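Local coordinates for arginine decarboxylase, A207R protein (Paramecium bursaria Chlorella virus 1, PDB 2NVA) that decarboxylates arginine to agmatine with the cofactor pyridoxal 5'-phosphate, using a TIM-barrel fold of the eukaryotic ornithine decarboxylase type, at residues A[36-41]-A[232-237]; A[132-137]-A[192-197]; A[158-163]-A[199-204]; A[300-305]-A[345-350]. One frame throughout, in Å; residues are numbered along the deposited sequence.

Contacts 1, 2 and 3 belong to the pyridoxal-binding TIM barrel, whereas contact 4 lies in the mixed sheet, built mostly from strands that come after the barrel. Contacts 2 and 3 touch and share helix 184-204, their centres about 13 Å apart; L132 CD1 of contact 2 meets L159 CD1 of contact 3 at 3.9 Å. The centres of contacts 1 and 2 lie about 18 Å apart, those of contacts 3 and 4 about 50 Å. The bound pyridoxal phosphate-agmatine adduct lies about 10 Å from the side chains of F38 and W350 and about 12 Å from that of I134, although R133 of the same segment touches it; contact 3 is remote from the site.

Contact 1 (A[36-41]-A[232-237]); sequences ILFPRV and DYINDA
A side-chain-to-backbone hydrogen bond from N235 to L37 O ties helix 229-241 to the end of helix 24-37, with F38 and I234 packed beside it, on the outer layer of the TIM barrel where these helices lead into strands 248-251 and 41-46. N235 ND2 donates to L37 O over 2.7 Å. The carbonyl oxygen lies in the amide plane and is met almost head-on, with a C=O...N angle of 163°. L37 O also accepts a hydrogen bond from a water at 2.8 Å, which reaches D232 OD1 only weakly. The other end of the amide serves the turn: N235 OD1 accepts from a second water at 2.6 Å, which in turn accepts from R40 N. F38 follows directly on the helix, and its ring stands nearly perpendicular to the amide plane (82°), CD2 3.7 Å from N235 OD1. At the edge of the ring, I234 CG2 approaches F38 CE2 at 3.8 Å; L217 touches both side chains. With ND2 on a carbonyl of the helix end and OD1 joined through water to R40 N, both ends of the N235 amide are committed, which fixes which way round it sits.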
loop_
_atom_site.group_PDB
_atom_site.type_symbol
_atom_site.label_atom_id
_atom_site.label_comp_id
_atom_site.label_asym_id
_atom_site.label_seq_id
_atom_site.Cartn_x
_atom_site.Cartn_y
_atom_site.Cartn_z
ATOM N N ILE A 36 -28.445 -20.765 0.844
ATOM C CA ILE A 36 -29.439 -20.938 1.892
ATOM C C ILE A 36 -29.816 -19.620 2.596
ATOM O O ILE A 36 -31.002 -19.371 2.837
ATOM C CB ILE A 36 -29.077 -22.108 2.902
ATOM C CG1 ILE A 36 -29.936 -22.040 4.171
ATOM C CG2 ILE A 36 -27.657 -22.052 3.350
ATOM C CD1 ILE A 36 -31.301 -22.660 4.023
ATOM N N LEU A 37 -28.829 -18.785 2.905
ATOM C CA LEU A 37 -29.087 -17.525 3.600
ATOM C C LEU A 37 -29.859 -16.533 2.727
ATOM O O LEU A 37 -30.726 -15.806 3.208
ATOM C CB LEU A 37 -27.776 -16.897 4.076
ATOM C CG LEU A 37 -26.952 -17.719 5.070
ATOM C CD1 LEU A 37 -25.647 -17.011 5.400
ATOM C CD2 LEU A 37 -27.753 -17.995 6.333
ATOM N N PHE A 38 -29.527 -16.516 1.441
ATOM C CA PHE A 38 -30.044 -15.529 0.491
ATOM C C PHE A 38 -30.629 -16.248 -0.713
ATOM O O PHE A 38 -30.067 -16.201 -1.812
ATOM C CB PHE A 38 -28.913 -14.613 0.012
ATOM C CG PHE A 38 -28.366 -13.704 1.067
ATOM C CD1 PHE A 38 -27.085 -13.899 1.570
ATOM C CD2 PHE A 38 -29.116 -12.627 1.536
ATOM C CE1 PHE A 38 -26.559 -13.050 2.544
ATOM C CE2 PHE A 38 -28.594 -11.765 2.504
ATOM C CZ PHE A 38 -27.316 -11.988 3.008
ATOM N N PRO A 39 -31.770 -16.935 -0.525
ATOM C CA PRO A 39 -32.210 -17.768 -1.646
ATOM C C PRO A 39 -32.612 -17.004 -2.918
ATOM O O PRO A 39 -32.732 -17.624 -3.972
ATOM C CB PRO A 39 -33.417 -18.514 -1.080
ATOM C CG PRO A 39 -33.902 -17.653 0.032
ATOM C CD PRO A 39 -32.694 -16.998 0.622
ATOM N N ARG A 40 -32.822 -15.695 -2.820
ATOM C CA ARG A 40 -33.214 -14.893 -3.982
ATOM C C ARG A 40 -32.061 -14.097 -4.597
ATOM O O ARG A 40 -32.238 -13.458 -5.633
ATOM C CB ARG A 40 -34.340 -13.918 -3.619
ATOM C CG ARG A 40 -35.713 -14.583 -3.415
ATOM C CD ARG A 40 -36.834 -13.522 -3.458
ATOM N NE ARG A 40 -36.926 -12.791 -4.728
ATOM C CZ ARG A 40 -37.679 -11.705 -4.920
ATOM N NH1 ARG A 40 -38.406 -11.196 -3.924
ATOM N NH2 ARG A 40 -37.708 -11.110 -6.110
ATOM N N VAL A 41 -30.888 -14.144 -3.969
ATOM C CA VAL A 41 -29.807 -13.222 -4.333
ATOM C C VAL A 41 -28.637 -13.920 -5.035
ATOM O O VAL A 41 -27.977 -14.791 -4.455
ATOM C CB VAL A 41 -29.278 -12.452 -3.092
ATOM C CG1 VAL A 41 -28.265 -11.381 -3.511
ATOM C CG2 VAL A 41 -30.426 -11.820 -2.312
ATOM N N ASP A 232 -31.363 -12.376 7.483
ATOM C CA ASP A 232 -32.797 -12.356 7.826
ATOM C C ASP A 232 -33.404 -10.987 7.594
ATOM O O ASP A 232 -34.504 -10.855 7.033
ATOM C CB ASP A 232 -33.009 -12.719 9.303
ATOM C CG ASP A 232 -32.685 -14.152 9.597
ATOM O OD1 ASP A 232 -32.763 -14.976 8.645
ATOM O OD2 ASP A 232 -32.349 -14.467 10.779
ATOM N N TYR A 233 -32.680 -9.957 8.013
ATOM C CA TYR A 233 -33.203 -8.609 7.881
ATOM C C TYR A 233 -33.164 -8.098 6.441
ATOM O O TYR A 233 -34.090 -7.420 6.002
ATOM C CB TYR A 233 -32.510 -7.655 8.863
ATOM C CG TYR A 233 -33.384 -6.498 9.306
ATOM C CD1 TYR A 233 -34.680 -6.711 9.789
ATOM C CD2 TYR A 233 -32.912 -5.185 9.234
ATOM C CE1 TYR A 233 -35.492 -5.623 10.203
ATOM C CE2 TYR A 233 -33.694 -4.108 9.643
ATOM C CZ TYR A 233 -34.961 -4.313 10.123
ATOM O OH TYR A 233 -35.734 -3.208 10.507
ATOM N N ILE A 234 -32.104 -8.433 5.707
ATOM C CA ILE A 234 -32.025 -8.117 4.276
ATOM C C ILE A 234 -33.176 -8.800 3.536
ATOM O O ILE A 234 -33.841 -8.168 2.725
ATOM C CB ILE A 234 -30.655 -8.530 3.677
ATOM C CG1 ILE A 234 -29.554 -7.557 4.139
ATOM C CG2 ILE A 234 -30.718 -8.633 2.148
ATOM C CD1 ILE A 234 -28.116 -8.064 3.891
ATOM N N ASN A 235 -33.422 -10.077 3.838
ATOM C CA ASN A 235 -34.551 -10.801 3.231
ATOM C C ASN A 235 -35.915 -10.217 3.573
ATOM O O ASN A 235 -36.815 -10.243 2.733
ATOM C CB ASN A 235 -34.494 -12.297 3.558
ATOM C CG ASN A 235 -33.295 -12.992 2.902
ATOM O OD1 ASN A 235 -32.774 -12.518 1.890
ATOM N ND2 ASN A 235 -32.859 -14.109 3.481
ATOM N N ASP A 236 -36.064 -9.683 4.790
ATOM C CA ASP A 236 -37.301 -8.973 5.179
ATOM C C ASP A 236 -37.492 -7.734 4.323
ATOM O O ASP A 236 -38.594 -7.443 3.868
ATOM C CB ASP A 236 -37.263 -8.553 6.652
ATOM C CG ASP A 236 -37.407 -9.717 7.604
ATOM O OD1 ASP A 236 -37.990 -10.766 7.206
ATOM O OD2 ASP A 236 -36.960 -9.585 8.789
ATOM N N ALA A 237 -36.409 -7.006 4.080
ATOM C CA ALA A 237 -36.469 -5.814 3.241
ATOM C C ALA A 237 -36.786 -6.163 1.784
ATOM O O ALA A 237 -37.543 -5.446 1.132
ATOM C CB ALA A 237 -35.166 -5.010 3.345
HETATM O O HOH W 1 -31.080 -16.066 5.956
HETATM O O HOH W 2 -33.223 -13.781 -0.388
#

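Contact 2 (A[132-137]-A[192-197]); sequences LRIRCD and KSSKEA
S193 is the first residue of helix 184-204 here to meet the chain emerging from strand 129-133. Its CB lies 3.9 Å from C136 SG and 4.0 Å from I134 CD1, so that this one carbon touches both side chains; its OG bonds back to R189 O in the preceding helical turn. S194 follows, with OG 3.7 Å from I134 CD1. The methyl can give OG only van der Waals contact; the hydroxyl is hydrogen-bonded to A190 O, and both serines thus spend their hydroxyls on their own helix. I134 CD1 also comes within 3.8 Å of S194 N and so lies against the helix backbone. One turn on from S193, A197 offers CB to the other branch of I134, CG2, in a looser contact of 4.3 Å. I134 CG1 takes the crowded position between backbone N and carbonyl carbon (chi1 64°), and chi2 (171°) then extends CD1 toward S193 and S194. Helix 184-204 thus packs over parallel strands of the TIM barrel: strand 129-133, whose R133 reaches the bound adduct, pairs beside strand 170-174, I134 is backbone hydrogen-bonded to S174, I173 touches S194 and A197, and I156 of helix 156-165 covers I134.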
loop_
_atom_site.group_PDB
_atom_site.type_symbol
_atom_site.label_atom_id
_atom_site.label_comp_id
_atom_site.label_asym_id
_atom_site.label_seq_id
_atom_site.Cartn_x
_atom_site.Cartn_y
_atom_site.Cartn_z
ATOM N N LEU A 132 -28.077 2.319 -11.842
ATOM C CA LEU A 132 -27.802 3.554 -11.127
ATOM C C LEU A 132 -27.404 3.235 -9.690
ATOM O O LEU A 132 -28.179 2.643 -8.948
ATOM C CB LEU A 132 -29.008 4.505 -11.168
ATOM C CG LEU A 132 -28.914 5.756 -10.278
ATOM C CD1 LEU A 132 -27.795 6.703 -10.709
ATOM C CD2 LEU A 132 -30.258 6.484 -10.215
ATOM N N ARG A 133 -26.199 3.646 -9.313
ATOM C CA ARG A 133 -25.751 3.495 -7.936
ATOM C C ARG A 133 -26.169 4.714 -7.119
ATOM O O ARG A 133 -25.833 5.849 -7.469
ATOM C CB ARG A 133 -24.236 3.305 -7.855
ATOM C CG ARG A 133 -23.748 3.125 -6.425
ATOM C CD ARG A 133 -22.295 2.699 -6.385
ATOM N NE ARG A 133 -21.751 2.769 -5.034
ATOM C CZ ARG A 133 -20.496 2.447 -4.729
ATOM N NH1 ARG A 133 -19.664 2.048 -5.684
ATOM N NH2 ARG A 133 -20.066 2.529 -3.473
ATOM N N ILE A 134 -26.917 4.464 -6.047
ATOM C CA ILE A 134 -27.335 5.524 -5.135
ATOM C C ILE A 134 -26.536 5.466 -3.841
ATOM O O ILE A 134 -26.123 4.385 -3.403
ATOM C CB ILE A 134 -28.861 5.476 -4.849
ATOM C CG1 ILE A 134 -29.252 4.175 -4.130
ATOM C CG2 ILE A 134 -29.625 5.607 -6.175
ATOM C CD1 ILE A 134 -30.715 4.154 -3.605
ATOM N N ARG A 135 -26.324 6.630 -3.230
ATOM C CA ARG A 135 -25.599 6.674 -1.968
ATOM C C ARG A 135 -26.533 6.347 -0.804
ATOM O O ARG A 135 -27.571 7.000 -0.628
ATOM C CB ARG A 135 -24.977 8.048 -1.745
ATOM C CG ARG A 135 -24.204 8.125 -0.447
ATOM C CD ARG A 135 -23.695 9.514 -0.188
ATOM N NE ARG A 135 -22.921 9.523 1.055
ATOM C CZ ARG A 135 -22.167 10.537 1.472
ATOM N NH1 ARG A 135 -22.054 11.642 0.737
ATOM N NH2 ARG A 135 -21.503 10.432 2.615
ATOM N N CYS A 136 -26.159 5.341 -0.017
ATOM C CA CYS A 136 -26.897 4.958 1.188
ATOM C C CYS A 136 -25.901 4.395 2.195
ATOM O O CYS A 136 -25.542 3.210 2.119
ATOM C CB CYS A 136 -27.942 3.871 0.880
ATOM S SG CYS A 136 -29.290 4.295 -0.239
ATOM N N ASP A 137 -25.444 5.212 3.134
ATOM C CA ASP A 137 -24.322 4.806 3.977
ATOM C C ASP A 137 -24.727 4.027 5.230
ATOM O O ASP A 137 -25.776 4.274 5.823
ATOM C CB ASP A 137 -23.499 6.014 4.432
ATOM C CG ASP A 137 -22.936 6.828 3.279
ATOM O OD1 ASP A 137 -23.046 6.415 2.102
ATOM O OD2 ASP A 137 -22.349 7.895 3.576
ATOM N N LYS A 192 -35.104 0.126 0.867
ATOM C CA LYS A 192 -36.265 1.010 0.785
ATOM C C LYS A 192 -35.989 2.186 -0.163
ATOM O O LYS A 192 -36.817 2.502 -1.021
ATOM C CB LYS A 192 -36.662 1.522 2.178
ATOM C CG LYS A 192 -37.902 2.422 2.172
ATOM C CD LYS A 192 -38.232 2.941 3.574
ATOM C CE LYS A 192 -39.562 3.735 3.522
ATOM N NZ LYS A 192 -39.984 4.126 4.911
ATOM N N SER A 193 -34.831 2.830 -0.005
ATOM C CA SER A 193 -34.454 3.946 -0.876
ATOM C C SER A 193 -34.316 3.492 -2.325
ATOM O O SER A 193 -34.597 4.254 -3.254
ATOM C CB SER A 193 -33.133 4.575 -0.411
ATOM O OG SER A 193 -33.284 5.167 0.870
ATOM N N SER A 194 -33.855 2.257 -2.510
ATOM C CA SER A 194 -33.681 1.690 -3.839
ATOM C C SER A 194 -35.028 1.482 -4.534
ATOM O O SER A 194 -35.143 1.694 -5.742
ATOM C CB SER A 194 -32.921 0.367 -3.755
ATOM O OG SER A 194 -31.588 0.576 -3.314
ATOM N N LYS A 195 -36.037 1.056 -3.770
ATOM C CA LYS A 195 -37.392 0.913 -4.317
ATOM C C LYS A 195 -37.921 2.270 -4.775
ATOM O O LYS A 195 -38.591 2.369 -5.808
ATOM C CB LYS A 195 -38.336 0.272 -3.295
ATOM C CG LYS A 195 -39.798 0.097 -3.766
ATOM C CD LYS A 195 -39.893 -0.687 -5.080
ATOM C CE LYS A 195 -41.356 -0.824 -5.543
ATOM N NZ LYS A 195 -42.149 -1.761 -4.677
ATOM N N GLU A 196 -37.621 3.311 -4.006
ATOM C CA GLU A 196 -38.034 4.661 -4.370
ATOM C C GLU A 196 -37.347 5.107 -5.655
ATOM O O GLU A 196 -37.964 5.762 -6.493
ATOM C CB GLU A 196 -37.753 5.646 -3.235
ATOM C CG GLU A 196 -38.619 5.382 -1.996
ATOM C CD GLU A 196 -38.170 6.134 -0.754
ATOM O OE1 GLU A 196 -37.084 6.775 -0.772
ATOM O OE2 GLU A 196 -38.914 6.079 0.268
ATOM N N ALA A 197 -36.067 4.764 -5.805
ATOM C CA ALA A 197 -35.353 5.060 -7.052
ATOM C C ALA A 197 -35.875 4.223 -8.234
ATOM O O ALA A 197 -35.977 4.709 -9.364
ATOM C CB ALA A 197 -33.847 4.851 -6.858
#

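Contact 3 (A[158-163]-A[199-204]); sequences HLLEYA and NEAISV
L160 and V204 join two consecutive helices of the barrel's outer layer, 156-165 and 184-204, which are separated in the chain by strand 170-174. The short segments run in broadly the same direction, with their axes 9.4 Å apart and crossing at -38°. L160 reaches across to the backbone of its neighbour: CD1 lies 3.6 Å from A201 N and 3.9 Å from both A201 CB and E200 CB. The small side chain at A201 lets the leucine come this close to the helix. One turn further on, V204 uses its two methyls differently. CG1, anti to the backbone N (chi1 165°), sits 3.5 Å from L160 O, a carbonyl that also accepts a hydrogen bond from H206 NE2. CG2, anti to the carbonyl carbon, meets E161 CG at 3.8 Å and L160 CB at 4.1 Å. R157, on the helix of E161, forms a salt bridge with E161 within that helix and another with E200 across the interface, adding a charged link to the apolar contact. Successive, roughly parallel helices packed side by side outside the strands are a feature of the TIM barrel.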
loop_
_atom_site.group_PDB
_atom_site.type_symbol
_atom_site.label_atom_id
_atom_site.label_comp_id
_atom_site.label_asym_id
_atom_site.label_seq_id
_atom_site.Cartn_x
_atom_site.Cartn_y
_atom_site.Cartn_z
ATOM N N HIS A 158 -32.996 13.382 -12.289
ATOM C CA HIS A 158 -32.204 14.016 -13.338
ATOM C C HIS A 158 -31.338 13.007 -14.094
ATOM O O HIS A 158 -31.319 13.006 -15.327
ATOM C CB HIS A 158 -31.309 15.127 -12.757
ATOM C CG HIS A 158 -30.245 15.592 -13.708
ATOM N ND1 HIS A 158 -30.513 16.420 -14.778
ATOM C CD2 HIS A 158 -28.918 15.315 -13.766
ATOM C CE1 HIS A 158 -29.395 16.640 -15.449
ATOM N NE2 HIS A 158 -28.415 15.982 -14.857
ATOM N N LEU A 159 -30.624 12.163 -13.356
ATOM C CA LEU A 159 -29.728 11.172 -13.963
ATOM C C LEU A 159 -30.491 10.148 -14.803
ATOM O O LEU A 159 -30.044 9.753 -15.872
ATOM C CB LEU A 159 -28.911 10.463 -12.888
ATOM C CG LEU A 159 -27.790 11.290 -12.252
ATOM C CD1 LEU A 159 -27.158 10.488 -11.137
ATOM C CD2 LEU A 159 -26.725 11.707 -13.273
ATOM N N LEU A 160 -31.656 9.750 -14.312
ATOM C CA LEU A 160 -32.507 8.801 -15.022
ATOM C C LEU A 160 -33.073 9.417 -16.293
ATOM O O LEU A 160 -33.193 8.737 -17.311
ATOM C CB LEU A 160 -33.628 8.285 -14.112
ATOM C CG LEU A 160 -33.154 7.422 -12.923
ATOM C CD1 LEU A 160 -34.254 7.272 -11.898
ATOM C CD2 LEU A 160 -32.671 6.049 -13.387
ATOM N N GLU A 161 -33.410 10.702 -16.226
ATOM C CA GLU A 161 -33.922 11.429 -17.388
ATOM C C GLU A 161 -32.844 11.615 -18.431
ATOM O O GLU A 161 -33.098 11.504 -19.625
ATOM C CB GLU A 161 -34.484 12.779 -16.963
ATOM C CG GLU A 161 -35.835 12.670 -16.280
ATOM C CD GLU A 161 -36.341 13.998 -15.718
ATOM O OE1 GLU A 161 -37.579 14.148 -15.593
ATOM O OE2 GLU A 161 -35.514 14.891 -15.390
ATOM N N TYR A 162 -31.630 11.895 -17.968
ATOM C CA TYR A 162 -30.492 12.051 -18.861
ATOM C C TYR A 162 -30.172 10.741 -19.574
ATOM O O TYR A 162 -29.863 10.740 -20.772
ATOM C CB TYR A 162 -29.277 12.578 -18.099
ATOM C CG TYR A 162 -28.200 13.155 -18.995
ATOM C CD1 TYR A 162 -28.411 14.333 -19.719
ATOM C CD2 TYR A 162 -26.972 12.520 -19.122
ATOM C CE1 TYR A 162 -27.415 14.854 -20.549
ATOM C CE2 TYR A 162 -25.969 13.033 -19.921
ATOM C CZ TYR A 162 -26.185 14.196 -20.617
ATOM O OH TYR A 162 -25.193 14.691 -21.424
ATOM N N ALA A 163 -30.241 9.634 -18.844
ATOM C CA ALA A 163 -30.052 8.334 -19.463
ATOM C C ALA A 163 -31.114 8.097 -20.544
ATOM O O ALA A 163 -30.783 7.691 -21.648
ATOM C CB ALA A 163 -30.078 7.237 -18.414
ATOM N N ASN A 199 -38.885 3.218 -8.598
ATOM C CA ASN A 199 -40.143 3.862 -8.963
ATOM C C ASN A 199 -39.971 5.153 -9.772
ATOM O O ASN A 199 -40.820 5.466 -10.613
ATOM C CB ASN A 199 -41.037 4.085 -7.729
ATOM C CG ASN A 199 -41.573 2.772 -7.140
ATOM O OD1 ASN A 199 -41.592 1.721 -7.805
ATOM N ND2 ASN A 199 -42.001 2.830 -5.892
ATOM N N GLU A 200 -38.889 5.891 -9.516
ATOM C CA GLU A 200 -38.537 7.061 -10.318
ATOM C C GLU A 200 -38.136 6.651 -11.734
ATOM O O GLU A 200 -38.523 7.306 -12.704
ATOM C CB GLU A 200 -37.382 7.839 -9.690
ATOM C CG GLU A 200 -37.756 8.594 -8.447
ATOM C CD GLU A 200 -38.374 9.954 -8.731
ATOM O OE1 GLU A 200 -38.276 10.820 -7.828
ATOM O OE2 GLU A 200 -38.950 10.181 -9.823
ATOM N N ALA A 201 -37.380 5.555 -11.835
ATOM C CA ALA A 201 -36.942 5.032 -13.127
ATOM C C ALA A 201 -38.130 4.609 -13.990
ATOM O O ALA A 201 -38.170 4.901 -15.191
ATOM C CB ALA A 201 -35.946 3.867 -12.947
ATOM N N ILE A 202 -39.098 3.935 -13.372
ATOM C CA ILE A 202 -40.332 3.553 -14.067
ATOM C C ILE A 202 -41.080 4.819 -14.536
ATOM O O ILE A 202 -41.575 4.877 -15.674
ATOM C CB ILE A 202 -41.221 2.640 -13.183
ATOM C CG1 ILE A 202 -40.553 1.271 -13.013
ATOM C CG2 ILE A 202 -42.631 2.464 -13.790
ATOM C CD1 ILE A 202 -41.090 0.448 -11.860
ATOM N N SER A 203 -41.134 5.827 -13.663
ATOM C CA SER A 203 -41.798 7.093 -13.948
ATOM C C SER A 203 -41.198 7.804 -15.170
ATOM O O SER A 203 -41.919 8.377 -15.984
ATOM C CB SER A 203 -41.768 8.012 -12.718
ATOM O OG SER A 203 -42.459 9.228 -12.994
ATOM N N VAL A 204 -39.875 7.741 -15.283
ATOM C CA VAL A 204 -39.124 8.330 -16.391
ATOM C C VAL A 204 -39.347 7.557 -17.703
ATOM O O VAL A 204 -39.278 8.142 -18.791
ATOM C CB VAL A 204 -37.611 8.453 -16.002
ATOM C CG1 VAL A 204 -36.717 8.719 -17.201
ATOM C CG2 VAL A 204 -37.433 9.539 -14.954
#

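Contact 4 (A[300-305]-A[345-350]); sequences PTPQLL and VYFPSW
Y346 carries Q303 CB over one face of its ring, 3.8 Å from the centroid, and L305 CD2 lies at the ring edge, 3.8 Å from Y346 CD2. On F347, P302 CB sits over one face in a second CH-pi contact, 3.9 Å from the centroid, while P300 O lies in the ring plane at the edge. W350 has F347 CB over one face, and P300 CB comes obliquely to its CZ3 at 3.8 Å. The backbones pair as antiparallel strands: Q303 N donates to Y346 O (2.8 Å, N-H...O 177°) and Y346 N to Q303 O, with L304 and V345 forming the adjacent non-hydrogen-bonded pair. Y346 chi1 (74°) turns CG to the side where Q303 CB can lie over the ring, and a water links Y346 OH to Q303 OE1. P302 CB also touches V345 CG2 at 3.7 Å. In the mixed beta-sheet domain that accompanies the barrel in this decarboxylase family, strand 262-274 pairs with 344-347 on its other edge, helix 2-11 covers L305, and L336 of strand 331-337 packs on P302.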
loop_
_atom_site.group_PDB
_atom_site.type_symbol
_atom_site.label_atom_id
_atom_site.label_comp_id
_atom_site.label_asym_id
_atom_site.label_seq_id
_atom_site.Cartn_x
_atom_site.Cartn_y
_atom_site.Cartn_z
ATOM N N PRO A 300 -4.878 -7.991 14.727
ATOM C CA PRO A 300 -4.942 -9.446 14.633
ATOM C C PRO A 300 -4.036 -10.154 15.639
ATOM O O PRO A 300 -2.943 -9.672 15.924
ATOM C CB PRO A 300 -4.473 -9.714 13.209
ATOM C CG PRO A 300 -3.504 -8.584 12.893
ATOM C CD PRO A 300 -3.898 -7.406 13.784
ATOM N N THR A 301 -4.511 -11.275 16.176
ATOM C CA THR A 301 -3.712 -12.115 17.074
ATOM C C THR A 301 -3.285 -13.398 16.331
ATOM O O THR A 301 -4.139 -14.093 15.751
ATOM C CB THR A 301 -4.510 -12.490 18.350
ATOM O OG1 THR A 301 -4.930 -11.297 19.032
ATOM C CG2 THR A 301 -3.682 -13.358 19.309
ATOM N N PRO A 302 -1.978 -13.713 16.342
ATOM C CA PRO A 302 -1.506 -14.927 15.682
ATOM C C PRO A 302 -1.728 -16.188 16.518
ATOM O O PRO A 302 -1.886 -16.117 17.748
ATOM C CB PRO A 302 -0.017 -14.672 15.530
ATOM C CG PRO A 302 0.335 -13.851 16.733
ATOM C CD PRO A 302 -0.861 -12.944 16.932
ATOM N N GLN A 303 -1.715 -17.327 15.825
ATOM C CA GLN A 303 -1.700 -18.654 16.438
ATOM C C GLN A 303 -0.273 -19.192 16.366
ATOM O O GLN A 303 0.321 -19.214 15.290
ATOM C CB GLN A 303 -2.628 -19.580 15.651
ATOM C CG GLN A 303 -4.093 -19.165 15.729
ATOM C CD GLN A 303 -4.701 -19.530 17.057
ATOM O OE1 GLN A 303 -4.582 -20.670 17.511
ATOM N NE2 GLN A 303 -5.369 -18.575 17.691
ATOM N N LEU A 304 0.270 -19.631 17.500
ATOM C CA LEU A 304 1.598 -20.258 17.507
ATOM C C LEU A 304 1.533 -21.662 16.918
ATOM O O LEU A 304 0.601 -22.423 17.207
ATOM C CB LEU A 304 2.116 -20.365 18.939
ATOM C CG LEU A 304 2.942 -19.228 19.514
ATOM C CD1 LEU A 304 2.070 -18.003 19.814
ATOM C CD2 LEU A 304 3.632 -19.758 20.784
ATOM N N LEU A 305 2.507 -22.002 16.083
ATOM C CA LEU A 305 2.585 -23.359 15.541
ATOM C C LEU A 305 3.303 -24.319 16.490
ATOM O O LEU A 305 3.009 -25.509 16.501
ATOM C CB LEU A 305 3.195 -23.362 14.135
ATOM C CG LEU A 305 2.156 -22.806 13.138
ATOM C CD1 LEU A 305 2.825 -22.193 11.919
ATOM C CD2 LEU A 305 1.115 -23.849 12.744
ATOM N N VAL A 345 4.195 -18.515 13.055
ATOM C CA VAL A 345 2.832 -18.309 13.526
ATOM C C VAL A 345 1.931 -18.228 12.304
ATOM O O VAL A 345 2.427 -18.056 11.190
ATOM C CB VAL A 345 2.685 -17.010 14.383
ATOM C CG1 VAL A 345 3.676 -17.025 15.564
ATOM C CG2 VAL A 345 2.906 -15.751 13.537
ATOM N N TYR A 346 0.620 -18.346 12.500
ATOM C CA TYR A 346 -0.277 -17.980 11.419
ATOM C C TYR A 346 -1.417 -17.100 11.901
ATOM O O TYR A 346 -1.819 -17.154 13.056
ATOM C CB TYR A 346 -0.780 -19.213 10.654
ATOM C CG TYR A 346 -1.815 -20.035 11.383
ATOM C CD1 TYR A 346 -3.183 -19.747 11.263
ATOM C CD2 TYR A 346 -1.435 -21.120 12.171
ATOM C CE1 TYR A 346 -4.135 -20.495 11.931
ATOM C CE2 TYR A 346 -2.394 -21.885 12.832
ATOM C CZ TYR A 346 -3.731 -21.558 12.715
ATOM O OH TYR A 346 -4.672 -22.315 13.379
ATOM N N PHE A 347 -1.931 -16.290 10.978
ATOM C CA PHE A 347 -3.067 -15.424 11.240
ATOM C C PHE A 347 -4.295 -16.000 10.552
ATOM O O PHE A 347 -4.310 -16.139 9.314
ATOM C CB PHE A 347 -2.777 -14.010 10.727
ATOM C CG PHE A 347 -1.734 -13.289 11.532
ATOM C CD1 PHE A 347 -2.109 -12.445 12.572
ATOM C CD2 PHE A 347 -0.371 -13.481 11.270
ATOM C CE1 PHE A 347 -1.149 -11.773 13.331
ATOM C CE2 PHE A 347 0.603 -12.813 12.025
ATOM C CZ PHE A 347 0.203 -11.960 13.069
ATOM N N PRO A 348 -5.310 -16.373 11.354
ATOM C CA PRO A 348 -6.528 -16.966 10.799
ATOM C C PRO A 348 -7.317 -15.968 9.949
ATOM O O PRO A 348 -7.184 -14.773 10.158
ATOM C CB PRO A 348 -7.349 -17.345 12.046
ATOM C CG PRO A 348 -6.373 -17.331 13.195
ATOM C CD PRO A 348 -5.345 -16.287 12.831
ATOM N N SER A 349 -8.133 -16.482 9.024
ATOM C CA SER A 349 -9.100 -15.668 8.270
ATOM C C SER A 349 -8.435 -14.464 7.617
ATOM O O SER A 349 -8.841 -13.315 7.807
ATOM C CB SER A 349 -10.284 -15.258 9.162
ATOM O OG SER A 349 -10.939 -16.425 9.684
ATOM N N TRP A 350 -7.398 -14.758 6.836
ATOM C CA TRP A 350 -6.567 -13.702 6.261
ATOM C C TRP A 350 -6.657 -13.679 4.730
ATOM O O TRP A 350 -5.642 -13.562 4.039
ATOM C CB TRP A 350 -5.105 -13.816 6.745
ATOM C CG TRP A 350 -4.501 -12.458 6.903
ATOM C CD1 TRP A 350 -3.558 -11.863 6.110
ATOM C CD2 TRP A 350 -4.857 -11.500 7.894
ATOM N NE1 TRP A 350 -3.294 -10.583 6.564
ATOM C CE2 TRP A 350 -4.079 -10.341 7.661
ATOM C CE3 TRP A 350 -5.770 -11.509 8.972
ATOM C CZ2 TRP A 350 -4.191 -9.183 8.454
ATOM C CZ3 TRP A 350 -5.868 -10.362 9.778
ATOM C CH2 TRP A 350 -5.081 -9.218 9.510
HETATM O O HOH W 3 -3.888 -22.943 16.143
#